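Local coordinates for periplasmic solute binding protein (Candidatus liberibacter, PDB 4CL2) that binds manganese and zinc ions in the periplasm and probably delivers them to a membrane transporter for uptake into the cell, at residues G15-T18 with Q19-K23; T73-K76 with K77-I81. One frame throughout, in Å; residues are numbered along the deposited sequence.

Contact 1. Residues G15-T18 with Q19-K23; sequences GDIT and QNIAK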
# COMPACT_ATOMS: atom_id res chain seq x y z
N GLY A 15 -2.15 -9.96 2.64
CA GLY A 15 -1.86 -11.36 2.69
C GLY A 15 -0.43 -11.67 3.00
O GLY A 15 -0.12 -12.58 3.82
N ASP A 16 0.49 -10.95 2.37
CA ASP A 16 1.91 -11.19 2.58
C ASP A 16 2.37 -10.78 3.99
O ASP A 16 3.16 -11.49 4.66
CB ASP A 16 2.75 -10.46 1.51
CG ASP A 16 4.21 -10.72 1.69
OD1 ASP A 16 4.69 -11.83 1.39
OD2 ASP A 16 4.89 -9.81 2.20
N ILE A 17 1.84 -9.66 4.48
CA ILE A 17 2.14 -9.23 5.87
C ILE A 17 1.68 -10.30 6.83
O ILE A 17 2.40 -10.74 7.73
CB ILE A 17 1.46 -7.89 6.18
CG1 ILE A 17 2.14 -6.78 5.40
CG2 ILE A 17 1.60 -7.59 7.69
CD1 ILE A 17 1.31 -5.53 5.35
N THR A 18 0.46 -10.76 6.60
CA THR A 18 -0.11 -11.78 7.51
C THR A 18 0.69 -13.10 7.50
O THR A 18 0.96 -13.69 8.56
CB THR A 18 -1.55 -12.05 7.11
OG1 THR A 18 -2.28 -10.81 7.11
CG2 THR A 18 -2.22 -12.96 8.12
N GLN A 19 1.12 -13.53 6.34
CA GLN A 19 1.96 -14.72 6.23
C GLN A 19 3.22 -14.58 7.02
O GLN A 19 3.69 -15.54 7.61
CB GLN A 19 2.27 -15.02 4.77
CG GLN A 19 3.13 -16.25 4.52
CD GLN A 19 2.48 -17.56 4.99
OE1 GLN A 19 1.26 -17.70 5.04
NE2 GLN A 19 3.31 -18.50 5.37
N ASN A 20 3.80 -13.38 7.06
CA ASN A 20 5.03 -13.23 7.83
C ASN A 20 4.82 -13.26 9.33
O ASN A 20 5.73 -13.60 10.10
CB ASN A 20 5.72 -11.95 7.44
CG ASN A 20 6.53 -12.13 6.20
OD1 ASN A 20 7.65 -12.68 6.22
ND2 ASN A 20 5.96 -11.74 5.08
N ILE A 21 3.62 -12.89 9.78
CA ILE A 21 3.32 -12.94 11.20
C ILE A 21 2.87 -14.34 11.62
O ILE A 21 3.20 -14.80 12.69
CB ILE A 21 2.31 -11.84 11.58
CG1 ILE A 21 2.86 -10.41 11.22
CG2 ILE A 21 1.90 -11.90 13.04
CD1 ILE A 21 1.75 -9.43 10.99
N ALA A 22 2.09 -15.01 10.77
CA ALA A 22 1.51 -16.28 11.16
C ALA A 22 2.40 -17.47 10.85
O ALA A 22 2.34 -18.47 11.53
CB ALA A 22 0.20 -16.44 10.48
N LYS A 23 3.26 -17.36 9.85
CA LYS A 23 4.15 -18.44 9.44
C LYS A 23 3.52 -19.80 9.45
O LYS A 23 4.03 -20.74 10.06
CB LYS A 23 5.37 -18.48 10.29
CG LYS A 23 6.18 -17.25 10.18
CD LYS A 23 7.39 -17.42 11.04
CE LYS A 23 8.53 -16.60 10.49
NZ LYS A 23 9.79 -17.30 10.87
O HOH W 1 7.07 -12.55 2.49

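Contact 2. Residues T73-K76 with K77-I81; sequences TNLK and KGTKI. With ACT (acetate ion), chain I.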
# COMPACT_ATOMS: atom_id res chain seq x y z
N THR A 73 -20.63 -11.15 3.58
CA THR A 73 -21.88 -11.34 4.20
C THR A 73 -22.20 -12.85 4.28
O THR A 73 -21.52 -13.65 3.64
CB THR A 73 -22.95 -10.59 3.40
OG1 THR A 73 -24.15 -10.56 4.15
CG2 THR A 73 -23.25 -11.24 2.12
N ASN A 74 -23.24 -13.24 5.03
CA ASN A 74 -23.53 -14.66 5.25
C ASN A 74 -22.30 -15.42 5.78
O ASN A 74 -22.00 -16.53 5.32
CB ASN A 74 -24.07 -15.24 3.95
CG ASN A 74 -24.73 -16.58 4.11
OD1 ASN A 74 -25.31 -16.92 5.16
ND2 ASN A 74 -24.75 -17.34 3.02
N LEU A 75 -21.54 -14.75 6.64
CA LEU A 75 -20.25 -15.24 7.12
C LEU A 75 -20.38 -16.38 8.15
O LEU A 75 -21.40 -16.55 8.77
CB LEU A 75 -19.41 -14.13 7.73
CG LEU A 75 -19.08 -12.89 6.87
CD1 LEU A 75 -18.29 -11.85 7.68
CD2 LEU A 75 -18.36 -13.32 5.62
N LYS A 76 -19.31 -17.15 8.29
CA LYS A 76 -19.19 -18.09 9.35
C LYS A 76 -19.43 -17.43 10.73
O LYS A 76 -18.94 -16.33 11.01
CB LYS A 76 -17.79 -18.77 9.25
CG LYS A 76 -17.72 -20.09 9.98
CD LYS A 76 -16.30 -20.57 10.19
CE LYS A 76 -15.58 -20.74 8.88
NZ LYS A 76 -14.37 -21.61 9.07
N LYS A 77 -20.21 -18.09 11.60
CA LYS A 77 -20.39 -17.54 12.95
C LYS A 77 -19.09 -17.30 13.64
O LYS A 77 -18.22 -18.16 13.66
CB LYS A 77 -21.25 -18.51 13.82
CG LYS A 77 -21.47 -18.03 15.24
CD LYS A 77 -22.09 -19.15 16.09
CE LYS A 77 -21.93 -18.96 17.60
NZ LYS A 77 -23.20 -18.52 18.24
N GLY A 78 -18.94 -16.13 14.23
CA GLY A 78 -17.71 -15.77 14.93
C GLY A 78 -16.73 -15.01 14.07
O GLY A 78 -15.73 -14.49 14.59
N THR A 79 -16.91 -15.04 12.75
CA THR A 79 -15.88 -14.46 11.89
C THR A 79 -16.01 -12.94 11.87
O THR A 79 -17.05 -12.40 11.44
CB THR A 79 -15.99 -14.98 10.44
OG1 THR A 79 -15.54 -16.34 10.46
CG2 THR A 79 -15.09 -14.17 9.49
N LYS A 80 -14.94 -12.28 12.29
CA LYS A 80 -14.91 -10.81 12.36
C LYS A 80 -14.20 -10.24 11.12
O LYS A 80 -13.36 -10.90 10.55
CB LYS A 80 -14.15 -10.42 13.61
CG LYS A 80 -14.90 -10.81 14.89
CD LYS A 80 -14.16 -10.36 16.14
CE LYS A 80 -15.05 -10.63 17.37
NZ LYS A 80 -14.38 -10.22 18.63
N ILE A 81 -14.56 -9.01 10.76
CA ILE A 81 -13.83 -8.23 9.77
C ILE A 81 -12.98 -7.20 10.50
O ILE A 81 -13.56 -6.36 11.27
CB ILE A 81 -14.79 -7.55 8.79
CG1 ILE A 81 -15.71 -8.55 8.15
CG2 ILE A 81 -14.01 -6.72 7.79
CD1 ILE A 81 -16.86 -7.99 7.37
C ACT I . -23.58 -15.14 0.03
O ACT I . -24.17 -14.44 -0.85
OXT ACT I . -24.18 -16.06 0.57
CH3 ACT I . -22.17 -14.89 0.51
O HOH W 2 -19.57 -13.44 11.39

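Contact 1. Residues G15-T18 with Q19-K23
D16 and N20 meet one turn apart on helix 12-22, in a local contact within the last turns of that helix. The helix is the crossover of a beta-alpha-beta unit: it links strand 6-9 to strand 27-30, neighbours in a four-stranded parallel sheet. The backbone bonds are those of an alpha helix. Q19 N donates to G15 O, and A22 N to T18 O at 2.8 Å. K23, with positive phi, is the first residue to leave the helical conformation.

The side chain of N20 folds back onto the helix. Its CG stands anti to its own carbonyl carbon (chi1 -82°), which brings the amide over the preceding turn. From there N20 ND2 donates to D16 O at 2.8 Å, from above the carbonyl plane rather than along a lone pair. N20 N reaches the same oxygen from the other face, so D16 O is gripped by two donors from one residue. The bond from ND2 is bent, with an N-H...O angle of 145°.

The D16 carboxylate and the N20 amide are turned 74° against each other, and D16 OD2 lies 3.6 Å from N20 ND2. D16 OD2 has its hydrogen bond with Y259 N, which ties this helix to the start of helix 259-274. On the buried side, I17 and I21 lie side by side and point the same way. I17 CG2 touches I21 CD1 at 3.8 Å, and both side chains pack on I121 of helix 111-128. Y143 of helix 133-158 lies against D16, I17 and N20. One water bridges the two polar side chains: it donates to D16 OD1 at 2.7 Å and accepts from N20 ND2 at 2.9 Å.

Contact 2. Residues T73-K76 with K77-I81
K77 and G78 are the two central residues of a type II beta turn that runs from K76 to T79, closed by a bond from T79 N to K76 O. K77 is exposed, and its CB points away from 73-76. G78 takes the positive phi of the third turn position, 95°. A side chain there would press against the carbonyl oxygen of K77, so these backbone angles call for glycine.

T79 ends the turn. The closing bond from T79 N to K76 O is 3.0 Å long and fairly straight, with an N-H...O angle of 160°. The donor is tilted out of the carbonyl plane. The T79 side chain turns back over the same peptide: CB lies 3.3 Å from K76 O, and OG1 lies 3.5 Å from K76 CB. With OG1 anti to its own carbonyl carbon (chi1 -72°), the hydroxyl sits beside the K76 backbone and is hydrogen-bonded to A54 O. A water spans the carbonyls, donating to K76 O and, at 2.7 Å, to T79 O.

K80 is paired through its backbone with I57 of strand 56-59. I81 then brings its CD1 to within 4.1 Å of L75 CD1, the two side chains crossing at about a right angle. L75 CD1 also lies 4.0 Å from T79 O, and the L75 side chain rests on I57. The K76 chain runs off to a salt bridge between its NZ and D55. The acetate at N74 ND2 is probably from the crystallisation liquor. The whole is a type II beta turn leading into strand 80-83, an outermost strand of the parallel sheet.

Both contacts are built around one four-stranded parallel sheet, whose order is 27-30, 6-9, 56-59, 80-83. Residues 15-23 lie on the crossover helix between the first two of these strands. Residues 73-81 lead into the strand at the opposite edge. The centres of the contacts are 21 Å apart, and their nearest atoms are about 12 Å apart, so they do not touch. Contact 1 is buried and contact 2 is at the surface: the centre of contact 1 is about 15 Å from the centre of the chain, that of contact 2 about 25 Å. Both lie away from the manganese site of H106, E172 and D247, and neither supplies a metal ligand.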